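PDB 6KR6: protein piwi from Drosophila melanogaster, which binds piwi-interacting RNAs directly and, in complex with them, represses transposable elements by governing transposon methylation and silencing. Local coordinates for residues G705-P710 with G736-T741; P63-T68 with V397-G402; T68-L73 with M697-F702; R403-Q408 with L760-C765. All blocks are in the same frame, centred on the assembly; numbering follows the deposited sequence.

Contact 1 of 4, residues G705-P710 with G736-T741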
# COMPACT_ATOMS: atom_id res chain seq x y z
N GLY A 705 11.58 5.97 -21.59
CA GLY A 705 10.16 5.79 -21.80
C GLY A 705 9.63 4.40 -21.51
O GLY A 705 8.49 4.11 -21.87
N GLN A 706 10.42 3.54 -20.87
CA GLN A 706 10.02 2.16 -20.63
C GLN A 706 10.22 1.78 -19.17
O GLN A 706 10.85 2.51 -18.40
CB GLN A 706 10.79 1.19 -21.53
CG GLN A 706 10.41 1.27 -23.00
CD GLN A 706 11.05 0.17 -23.83
OE1 GLN A 706 12.12 -0.34 -23.49
NE2 GLN A 706 10.40 -0.20 -24.92
N ASN A 707 9.68 0.63 -18.81
CA ASN A 707 9.77 0.13 -17.45
C ASN A 707 11.24 -0.07 -17.07
O ASN A 707 11.99 -0.70 -17.82
CB ASN A 707 9.00 -1.18 -17.31
CG ASN A 707 7.53 -1.04 -17.65
OD1 ASN A 707 6.76 -0.42 -16.92
ND2 ASN A 707 7.12 -1.62 -18.78
N PRO A 708 11.68 0.44 -15.92
CA PRO A 708 13.09 0.31 -15.55
C PRO A 708 13.44 -1.14 -15.27
O PRO A 708 12.59 -1.92 -14.80
CB PRO A 708 13.22 1.18 -14.29
CG PRO A 708 11.99 2.03 -14.27
CD PRO A 708 10.92 1.21 -14.92
N PRO A 709 14.68 -1.55 -15.52
CA PRO A 709 15.07 -2.93 -15.25
C PRO A 709 15.21 -3.17 -13.76
O PRO A 709 15.37 -2.21 -12.99
CB PRO A 709 16.43 -3.05 -15.96
CG PRO A 709 16.99 -1.67 -15.88
CD PRO A 709 15.81 -0.73 -16.00
N PRO A 710 15.14 -4.42 -13.31
CA PRO A 710 15.34 -4.71 -11.89
C PRO A 710 16.69 -4.19 -11.41
O PRO A 710 17.70 -4.28 -12.12
CB PRO A 710 15.27 -6.23 -11.82
CG PRO A 710 14.43 -6.62 -12.99
CD PRO A 710 14.77 -5.63 -14.07
N GLY A 736 1.86 -3.71 -17.94
CA GLY A 736 1.49 -2.71 -16.96
C GLY A 736 2.60 -1.71 -16.70
O GLY A 736 3.61 -1.64 -17.41
N THR A 737 2.40 -0.92 -15.65
CA THR A 737 3.35 0.10 -15.24
C THR A 737 3.99 -0.30 -13.91
O THR A 737 3.31 -0.84 -13.03
CB THR A 737 2.67 1.46 -15.10
OG1 THR A 737 1.51 1.51 -15.93
CG2 THR A 737 3.62 2.57 -15.52
N VAL A 738 5.29 -0.04 -13.78
CA VAL A 738 5.99 -0.42 -12.55
C VAL A 738 5.57 0.50 -11.42
O VAL A 738 5.45 1.72 -11.58
CB VAL A 738 7.51 -0.36 -12.75
CG1 VAL A 738 8.21 -1.09 -11.61
CG2 VAL A 738 7.91 -0.95 -14.06
N SER A 739 5.35 -0.09 -10.25
CA SER A 739 5.19 0.66 -9.02
C SER A 739 6.45 0.48 -8.19
O SER A 739 6.66 -0.60 -7.62
CB SER A 739 3.97 0.19 -8.23
OG SER A 739 2.84 0.04 -9.08
N PRO A 740 7.34 1.47 -8.11
CA PRO A 740 8.58 1.29 -7.36
C PRO A 740 8.31 1.19 -5.87
O PRO A 740 7.33 1.74 -5.36
CB PRO A 740 9.39 2.55 -7.69
CG PRO A 740 8.35 3.58 -7.96
CD PRO A 740 7.21 2.85 -8.63
N THR A 741 9.18 0.46 -5.17
CA THR A 741 9.06 0.32 -3.73
C THR A 741 9.84 1.43 -3.04
O THR A 741 10.95 1.77 -3.46
CB THR A 741 9.57 -1.05 -3.28
OG1 THR A 741 9.11 -2.06 -4.18
CG2 THR A 741 9.07 -1.37 -1.88

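Contact 2 of 4, residues P63-T68 with V397-G402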
# COMPACT_ATOMS: atom_id res chain seq x y z
N PRO A 63 25.12 4.08 -13.42
CA PRO A 63 24.21 5.23 -13.35
C PRO A 63 23.49 5.48 -14.67
O PRO A 63 24.02 5.21 -15.75
CB PRO A 63 25.15 6.40 -13.00
CG PRO A 63 26.47 5.97 -13.53
CD PRO A 63 26.53 4.48 -13.36
N VAL A 64 22.27 5.99 -14.56
CA VAL A 64 21.40 6.28 -15.69
C VAL A 64 20.58 7.53 -15.40
O VAL A 64 20.53 8.02 -14.27
CB VAL A 64 20.45 5.10 -16.02
CG1 VAL A 64 21.21 3.93 -16.63
CG2 VAL A 64 19.69 4.66 -14.77
N MET A 65 19.94 8.04 -16.44
CA MET A 65 19.03 9.18 -16.36
C MET A 65 17.64 8.71 -16.73
O MET A 65 17.45 8.07 -17.77
CB MET A 65 19.49 10.31 -17.28
CG MET A 65 19.55 11.68 -16.60
SD MET A 65 20.62 11.69 -15.15
CE MET A 65 22.13 11.01 -15.82
N LEU A 66 16.66 9.03 -15.88
CA LEU A 66 15.34 8.42 -15.97
C LEU A 66 14.25 9.48 -16.06
O LEU A 66 14.26 10.46 -15.32
CB LEU A 66 15.07 7.53 -14.75
CG LEU A 66 16.11 6.47 -14.39
CD1 LEU A 66 17.14 7.02 -13.42
CD2 LEU A 66 15.43 5.25 -13.82
N GLN A 67 13.30 9.25 -16.97
CA GLN A 67 12.11 10.08 -17.07
C GLN A 67 11.21 9.88 -15.86
O GLN A 67 11.12 8.78 -15.30
CB GLN A 67 11.32 9.75 -18.34
CG GLN A 67 11.71 10.56 -19.56
CD GLN A 67 12.80 9.91 -20.38
OE1 GLN A 67 13.36 8.88 -19.99
NE2 GLN A 67 13.12 10.50 -21.52
N THR A 68 10.52 10.95 -15.45
CA THR A 68 9.68 10.89 -14.27
C THR A 68 8.24 11.27 -14.57
O THR A 68 7.81 11.26 -15.73
CB THR A 68 10.21 11.82 -13.18
OG1 THR A 68 9.95 13.18 -13.55
CG2 THR A 68 11.70 11.63 -13.02
N VAL A 397 9.08 17.33 -18.76
CA VAL A 397 9.20 16.49 -17.58
C VAL A 397 10.62 16.53 -17.06
O VAL A 397 11.58 16.58 -17.84
CB VAL A 397 8.77 15.04 -17.90
CG1 VAL A 397 8.58 14.25 -16.62
CG2 VAL A 397 7.51 15.03 -18.75
N THR A 398 10.77 16.52 -15.74
CA THR A 398 12.08 16.44 -15.11
C THR A 398 12.59 15.01 -15.15
O THR A 398 11.82 14.05 -15.13
CB THR A 398 12.01 16.94 -13.66
OG1 THR A 398 11.16 18.09 -13.59
CG2 THR A 398 13.39 17.31 -13.16
N GLU A 399 13.91 14.87 -15.22
CA GLU A 399 14.56 13.56 -15.22
C GLU A 399 15.55 13.48 -14.07
O GLU A 399 16.17 14.48 -13.68
CB GLU A 399 15.25 13.27 -16.55
CG GLU A 399 16.36 14.25 -16.92
CD GLU A 399 16.97 13.93 -18.27
OE1 GLU A 399 16.31 13.25 -19.08
OE2 GLU A 399 18.12 14.35 -18.51
N VAL A 400 15.71 12.27 -13.53
CA VAL A 400 16.49 12.06 -12.32
C VAL A 400 17.71 11.20 -12.63
O VAL A 400 17.70 10.36 -13.53
CB VAL A 400 15.64 11.41 -11.20
CG1 VAL A 400 16.43 11.32 -9.90
CG2 VAL A 400 14.39 12.21 -10.97
N GLN A 401 18.78 11.44 -11.87
CA GLN A 401 19.93 10.56 -11.86
C GLN A 401 19.67 9.38 -10.93
O GLN A 401 19.16 9.55 -9.82
CB GLN A 401 21.19 11.32 -11.42
CG GLN A 401 21.16 11.87 -9.98
CD GLN A 401 20.29 13.11 -9.81
OE1 GLN A 401 19.23 13.23 -10.44
NE2 GLN A 401 20.72 14.02 -8.96
N GLY A 402 20.00 8.17 -11.39
CA GLY A 402 19.84 6.98 -10.59
C GLY A 402 20.93 5.99 -10.93
O GLY A 402 21.80 6.26 -11.75

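Contact 3 of 4, residues T68-L73 with M697-F702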
# COMPACT_ATOMS: atom_id res chain seq x y z
N THR A 68 10.52 10.95 -15.45
CA THR A 68 9.68 10.89 -14.27
C THR A 68 8.24 11.27 -14.57
O THR A 68 7.81 11.26 -15.73
CB THR A 68 10.21 11.82 -13.18
OG1 THR A 68 9.95 13.18 -13.55
CG2 THR A 68 11.70 11.63 -13.02
N ASN A 69 7.47 11.60 -13.53
CA ASN A 69 6.13 12.15 -13.69
C ASN A 69 5.99 13.47 -12.93
O ASN A 69 4.93 13.76 -12.38
CB ASN A 69 5.07 11.14 -13.23
CG ASN A 69 5.19 10.81 -11.76
OD1 ASN A 69 6.28 10.80 -11.19
ND2 ASN A 69 4.05 10.55 -11.12
N PHE A 70 7.06 14.27 -12.91
CA PHE A 70 7.08 15.55 -12.23
C PHE A 70 7.44 16.66 -13.21
O PHE A 70 8.22 16.45 -14.14
CB PHE A 70 8.09 15.55 -11.07
CG PHE A 70 7.63 14.79 -9.86
CD1 PHE A 70 7.70 13.41 -9.82
CD2 PHE A 70 7.14 15.47 -8.76
CE1 PHE A 70 7.28 12.72 -8.70
CE2 PHE A 70 6.72 14.78 -7.64
CZ PHE A 70 6.79 13.40 -7.61
N PHE A 71 6.87 17.84 -12.99
CA PHE A 71 7.19 19.04 -13.75
C PHE A 71 7.73 20.10 -12.79
O PHE A 71 7.27 20.20 -11.65
CB PHE A 71 5.97 19.58 -14.50
CG PHE A 71 5.32 18.58 -15.41
CD1 PHE A 71 5.89 18.28 -16.64
CD2 PHE A 71 4.14 17.96 -15.06
CE1 PHE A 71 5.29 17.37 -17.49
CE2 PHE A 71 3.54 17.04 -15.90
CZ PHE A 71 4.11 16.75 -17.12
N ARG A 72 8.69 20.89 -13.26
CA ARG A 72 9.27 21.91 -12.40
C ARG A 72 8.39 23.16 -12.37
O ARG A 72 7.77 23.53 -13.38
CB ARG A 72 10.68 22.28 -12.87
CG ARG A 72 11.42 23.16 -11.87
CD ARG A 72 12.57 23.93 -12.50
NE ARG A 72 13.73 23.08 -12.78
CZ ARG A 72 14.94 23.55 -13.04
NH1 ARG A 72 15.16 24.85 -13.05
NH2 ARG A 72 15.94 22.71 -13.29
N LEU A 73 8.32 23.79 -11.20
CA LEU A 73 7.64 25.07 -11.02
C LEU A 73 8.72 26.14 -10.99
O LEU A 73 9.33 26.39 -9.95
CB LEU A 73 6.83 25.07 -9.73
CG LEU A 73 5.33 25.29 -9.84
CD1 LEU A 73 4.68 24.05 -10.40
CD2 LEU A 73 4.74 25.64 -8.49
N MET A 697 2.54 3.68 -5.31
CA MET A 697 1.88 3.81 -6.59
C MET A 697 1.69 5.26 -7.01
O MET A 697 1.20 5.51 -8.11
CB MET A 697 0.52 3.10 -6.55
CG MET A 697 0.60 1.59 -6.37
SD MET A 697 -1.01 0.79 -6.18
CE MET A 697 -1.80 1.20 -7.73
N ASN A 698 2.08 6.21 -6.16
CA ASN A 698 1.89 7.62 -6.47
C ASN A 698 3.04 8.17 -7.30
O ASN A 698 2.83 9.00 -8.19
CB ASN A 698 1.72 8.42 -5.17
CG ASN A 698 2.20 9.84 -5.29
OD1 ASN A 698 3.36 10.15 -4.99
ND2 ASN A 698 1.32 10.73 -5.73
N THR A 699 4.27 7.74 -7.00
CA THR A 699 5.46 8.23 -7.66
C THR A 699 6.03 7.14 -8.57
O THR A 699 6.27 6.02 -8.12
CB THR A 699 6.52 8.65 -6.64
OG1 THR A 699 6.01 9.72 -5.84
CG2 THR A 699 7.79 9.10 -7.34
N ARG A 700 6.22 7.48 -9.84
CA ARG A 700 6.77 6.56 -10.83
C ARG A 700 7.94 7.23 -11.54
O ARG A 700 8.13 8.45 -11.48
CB ARG A 700 5.71 6.12 -11.84
CG ARG A 700 4.32 5.97 -11.27
CD ARG A 700 3.70 4.63 -11.63
NE ARG A 700 2.36 4.50 -11.05
CZ ARG A 700 1.68 3.36 -10.98
NH1 ARG A 700 0.48 3.34 -10.43
NH2 ARG A 700 2.21 2.24 -11.46
N PHE A 701 8.72 6.41 -12.24
CA PHE A 701 9.80 6.89 -13.09
C PHE A 701 10.17 5.78 -14.07
O PHE A 701 9.98 4.60 -13.78
CB PHE A 701 11.02 7.33 -12.27
CG PHE A 701 11.49 6.31 -11.27
CD1 PHE A 701 12.44 5.37 -11.62
CD2 PHE A 701 10.98 6.31 -9.98
CE1 PHE A 701 12.87 4.44 -10.69
CE2 PHE A 701 11.41 5.38 -9.06
CZ PHE A 701 12.36 4.44 -9.41
N PHE A 702 10.69 6.18 -15.23
CA PHE A 702 10.93 5.25 -16.31
C PHE A 702 12.28 5.53 -16.96
O PHE A 702 12.83 6.63 -16.83
CB PHE A 702 9.82 5.32 -17.37
CG PHE A 702 8.43 5.34 -16.78
CD1 PHE A 702 7.92 4.23 -16.14
CD2 PHE A 702 7.65 6.48 -16.88
CE1 PHE A 702 6.65 4.25 -15.60
CE2 PHE A 702 6.38 6.50 -16.34
CZ PHE A 702 5.88 5.39 -15.70

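Contact 4 of 4, residues R403-Q408 with L760-C765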
# COMPACT_ATOMS: atom_id res chain seq x y z
N ARG A 403 20.87 4.82 -10.30
CA ARG A 403 21.84 3.77 -10.55
C ARG A 403 21.15 2.42 -10.53
O ARG A 403 20.16 2.21 -9.82
CB ARG A 403 22.99 3.82 -9.52
CG ARG A 403 23.05 2.62 -8.59
CD ARG A 403 24.21 2.75 -7.61
NE ARG A 403 23.90 3.65 -6.50
CZ ARG A 403 23.52 3.23 -5.30
NH1 ARG A 403 23.40 1.93 -5.06
NH2 ARG A 403 23.25 4.11 -4.35
N ILE A 404 21.67 1.50 -11.34
CA ILE A 404 21.16 0.14 -11.45
C ILE A 404 22.14 -0.79 -10.75
O ILE A 404 23.34 -0.79 -11.06
CB ILE A 404 20.96 -0.26 -12.92
CG1 ILE A 404 20.16 0.81 -13.66
CG2 ILE A 404 20.26 -1.60 -13.01
CD1 ILE A 404 19.93 0.49 -15.13
N ILE A 405 21.63 -1.56 -9.79
CA ILE A 405 22.46 -2.50 -9.05
C ILE A 405 22.87 -3.65 -9.97
O ILE A 405 22.09 -4.10 -10.82
CB ILE A 405 21.71 -3.02 -7.81
CG1 ILE A 405 21.21 -1.86 -6.95
CG2 ILE A 405 22.60 -3.94 -6.98
CD1 ILE A 405 22.30 -1.16 -6.19
N GLY A 406 24.10 -4.12 -9.81
CA GLY A 406 24.56 -5.26 -10.58
C GLY A 406 23.80 -6.52 -10.24
O GLY A 406 23.21 -6.67 -9.17
N GLN A 407 23.81 -7.46 -11.19
CA GLN A 407 23.12 -8.73 -11.00
C GLN A 407 23.70 -9.48 -9.82
O GLN A 407 24.91 -9.47 -9.58
CB GLN A 407 23.22 -9.58 -12.27
CG GLN A 407 22.64 -8.94 -13.51
CD GLN A 407 22.82 -9.81 -14.74
OE1 GLN A 407 22.62 -9.37 -15.87
NE2 GLN A 407 23.21 -11.06 -14.52
N GLN A 408 22.82 -10.13 -9.06
CA GLN A 408 23.22 -10.91 -7.90
C GLN A 408 23.30 -12.39 -8.25
O GLN A 408 22.69 -12.86 -9.21
CB GLN A 408 22.24 -10.68 -6.75
CG GLN A 408 22.10 -9.23 -6.33
CD GLN A 408 23.42 -8.61 -5.90
OE1 GLN A 408 23.97 -8.96 -4.86
NE2 GLN A 408 23.94 -7.70 -6.71
N LEU A 760 22.07 -4.51 0.10
CA LEU A 760 21.56 -5.56 0.99
C LEU A 760 20.07 -5.76 0.81
O LEU A 760 19.58 -6.89 0.84
CB LEU A 760 21.89 -5.22 2.44
CG LEU A 760 21.27 -6.12 3.51
CD1 LEU A 760 21.67 -7.57 3.31
CD2 LEU A 760 21.65 -5.64 4.90
N THR A 761 19.32 -4.67 0.64
CA THR A 761 17.88 -4.80 0.42
C THR A 761 17.58 -5.47 -0.91
O THR A 761 16.69 -6.33 -1.00
CB THR A 761 17.22 -3.42 0.50
OG1 THR A 761 17.59 -2.78 1.72
CG2 THR A 761 15.71 -3.56 0.45
N TYR A 762 18.31 -5.10 -1.97
CA TYR A 762 18.12 -5.76 -3.25
C TYR A 762 18.46 -7.24 -3.16
O TYR A 762 17.80 -8.08 -3.79
CB TYR A 762 18.97 -5.07 -4.33
CG TYR A 762 18.71 -5.57 -5.73
CD1 TYR A 762 17.43 -5.53 -6.27
CD2 TYR A 762 19.74 -6.06 -6.52
CE1 TYR A 762 17.18 -5.98 -7.56
CE2 TYR A 762 19.50 -6.51 -7.81
CZ TYR A 762 18.22 -6.47 -8.32
OH TYR A 762 17.98 -6.91 -9.60
N LYS A 763 19.48 -7.59 -2.37
CA LYS A 763 19.79 -9.00 -2.13
C LYS A 763 18.64 -9.70 -1.43
O LYS A 763 18.19 -10.77 -1.87
CB LYS A 763 21.07 -9.12 -1.28
CG LYS A 763 22.36 -8.93 -2.04
CD LYS A 763 23.55 -9.01 -1.10
CE LYS A 763 24.87 -8.73 -1.81
NZ LYS A 763 25.16 -9.74 -2.86
N MET A 764 18.14 -9.12 -0.34
CA MET A 764 17.03 -9.72 0.40
C MET A 764 15.78 -9.82 -0.45
O MET A 764 14.87 -10.58 -0.10
CB MET A 764 16.74 -8.91 1.66
CG MET A 764 17.89 -8.88 2.67
SD MET A 764 18.45 -10.52 3.16
CE MET A 764 16.92 -11.22 3.79
N CYS A 765 15.70 -9.06 -1.54
CA CYS A 765 14.59 -9.21 -2.49
C CYS A 765 14.68 -10.47 -3.35
O CYS A 765 13.76 -10.73 -4.13
CB CYS A 765 14.52 -7.98 -3.40
SG CYS A 765 13.66 -6.57 -2.68

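Contact 1 of 4, residues G705-P710 with G736-T741
Asn-707 and Val-738 carry most of this meeting of two loops, and their CA atoms lie 6.2 Å apart. The valine presents one branch, CG2, to the asparagine; with CG1 anti to the backbone N (chi1 -165°), CG2 stands beside that N and is free to reach the neighbouring loop. It lies against the asparagine at two points, 3.4 Å from Asn-707 CB and 3.1 Å from Asn-707 OD1, the two side chains crossing obliquely. The same methyl continues onto the ring of Pro-708, where CD lies 3.8 Å from Val-738 CG2, and here the side chains lie antiparallel alongside one another. A single branch is thus shared between an amide side chain and a proline ring.

Gly-736 closes the polar end of the contact with its backbone. Its carbonyl O stands 3.4 Å from Asn-707 OD1, a pair of acceptors that cannot bond to each other. The backbone angles of Gly-736, with phi at 94°, by themselves call for glycine.

Both segments belong to the Piwi domain. The valine also packs on Val-729 and Val-733, and its carbonyl receives a weak hydrogen bond from Arg-700. Next to it, Thr-737 turns its hydroxyl to the carbonyl of Met-360.

Chemically, then, one methyl branch lies against the proline CD and against both CB and OD1 of the asparagine, so the contact is mainly van der Waals, a join of modest extent within the Piwi domain.

Contact 2 of 4, residues P63-T68 with V397-G402
Val-64 and Gly-402 open an antiparallel ladder in which strands 63-68 and 397-402 approach to 4.6 Å between axes, their directions 149° apart. Val-64 with Gly-402 and Leu-66 with Val-400 are hydrogen-bonded pairs, each joined by two N-H...O bonds of 2.9 Å between the backbone N of one residue and the O of the other. Met-65 with Gln-401 and Gln-67 with Glu-399 are the non-hydrogen-bonded pairs between and beyond them.

On the face of Met-65, a bend at chi2 (56°) brings SD to 3.5 Å from Gln-401 CA. Met-65 CG meanwhile meets Glu-399 OE2 at 3.6 Å, the two side chains crossing at about a right angle. The face of Leu-66 and Val-400 is largely apolar, with Val-714 and Ile-718 against Val-400. Here Leu-66 CD1 lies 3.7 Å from Gly-402 N, beside a residue with no side chain.

Thr-68 finishes the ladder with both branches. Its OG1 donates to Thr-398 O at 2.6 Å from above the carbonyl plane, while its CG2 touches Val-400 CG2 at 3.4 Å, again crosswise.

This is a two-stranded antiparallel ladder within a larger sheet. It ties strand 61-68, near the N-terminus, to strand 392-405, consistent with the way Argonaute proteins join their N-terminal part to the second linker.

Contact 3 of 4, residues T68-L73 with M697-F702
With chi1 at 63°, Asn-69 CG lies between its own backbone N and carbonyl carbon, and the amide beyond it faces the backbone of Asn-698 to Arg-700. In Phe-70 the first torsion, -75°, sets CG anti to the carbonyl carbon, and the ring reaches Thr-699. Thr-699 CG2 sits at the edge of that ring, near its plane and 3.9 Å from Phe-70 CE1.

Asn-69 OD1 is 3.0 Å from Arg-700 O, but both are acceptors and no bond links them. The amide is held from elsewhere, its ND2 donating to Thr-219 O. An alanine here would probably leave Thr-219 O without this donor and open a gap beside the Arg-700 carbonyl.

Within the segments, Phe-70 N donates to Thr-68 OG1 at 3.2 Å, forming an ST turn where the chain rounds its corner; the same OG1 bonds Thr-398 O. Thr-699 OG1 donates to Asn-698 OD1 at 2.8 Å. The guanidinium of Arg-700 forms a salt bridge with Glu-220.

Beyond the corner, strand 70-74 runs between strands 392-405 and 215-227, while Arg-209 of strand 198-210 packs on both Phe-70 and Thr-699.

Contact 4 of 4, residues R403-Q408 with L760-C765
Packing gathers round Tyr-762 of helix 760-764, which points its ring toward Ile-405 and Gln-408. Its CG is anti to the backbone N (chi1 -172°), and its CD2 lies 3.6 Å from Ile-405 CG2. Gln-408 CG comes to 4.0 Å from the same CD2 of Tyr-762, the amide and ring planes standing 67° apart. Gly-406 O approaches the ring at its edge, and His-766 packs on Tyr-762 edge-to-face.

Polar contacts gather on the Gln-408 amide, which is held through NE2. A bend at chi2 (-58°) turns CD back, and from there NE2 donates to Gly-406 O at 2.8 Å, the acceptor lying in the amide plane. Lys-763 NZ is modelled 2.5 Å from Gln-408 OE1, a hydrogen bond in kind but doubtful in length at this resolution. The ammonium also donates to Glu-569 O. A leucine in place of Gln-408 would probably leave the Gly-406 carbonyl without its side-chain donor.

The end of strand 392-405 and the loop after it are thus laid against helix 754-764, which lies within the Piwi domain, a member of the RNase H clan.

Strand 392-405 connects contact 2 to contact 4, whose centres are 19 Å apart, so one strand pairs with the N-terminal strand and then meets a Piwi-domain helix. Contacts 2 and 3 share Thr-68; Gln-67 O, 2.6 Å from Phe-702 N, probably accepts a hydrogen bond there. Contact 1 touches all three others: Pro-708 CG is 3.3 Å from Phe-701 O of contact 3, and Pro-710 C is 3.5 Å from Tyr-762 OH of contact 4. All four lie away from the annotated sites, though the side chain of Gln-401 is about 5 Å from a bound zinc ion. The nearest atoms of contacts 1, 3 and 4 are about 9 to 10 Å from the bound nucleic acid.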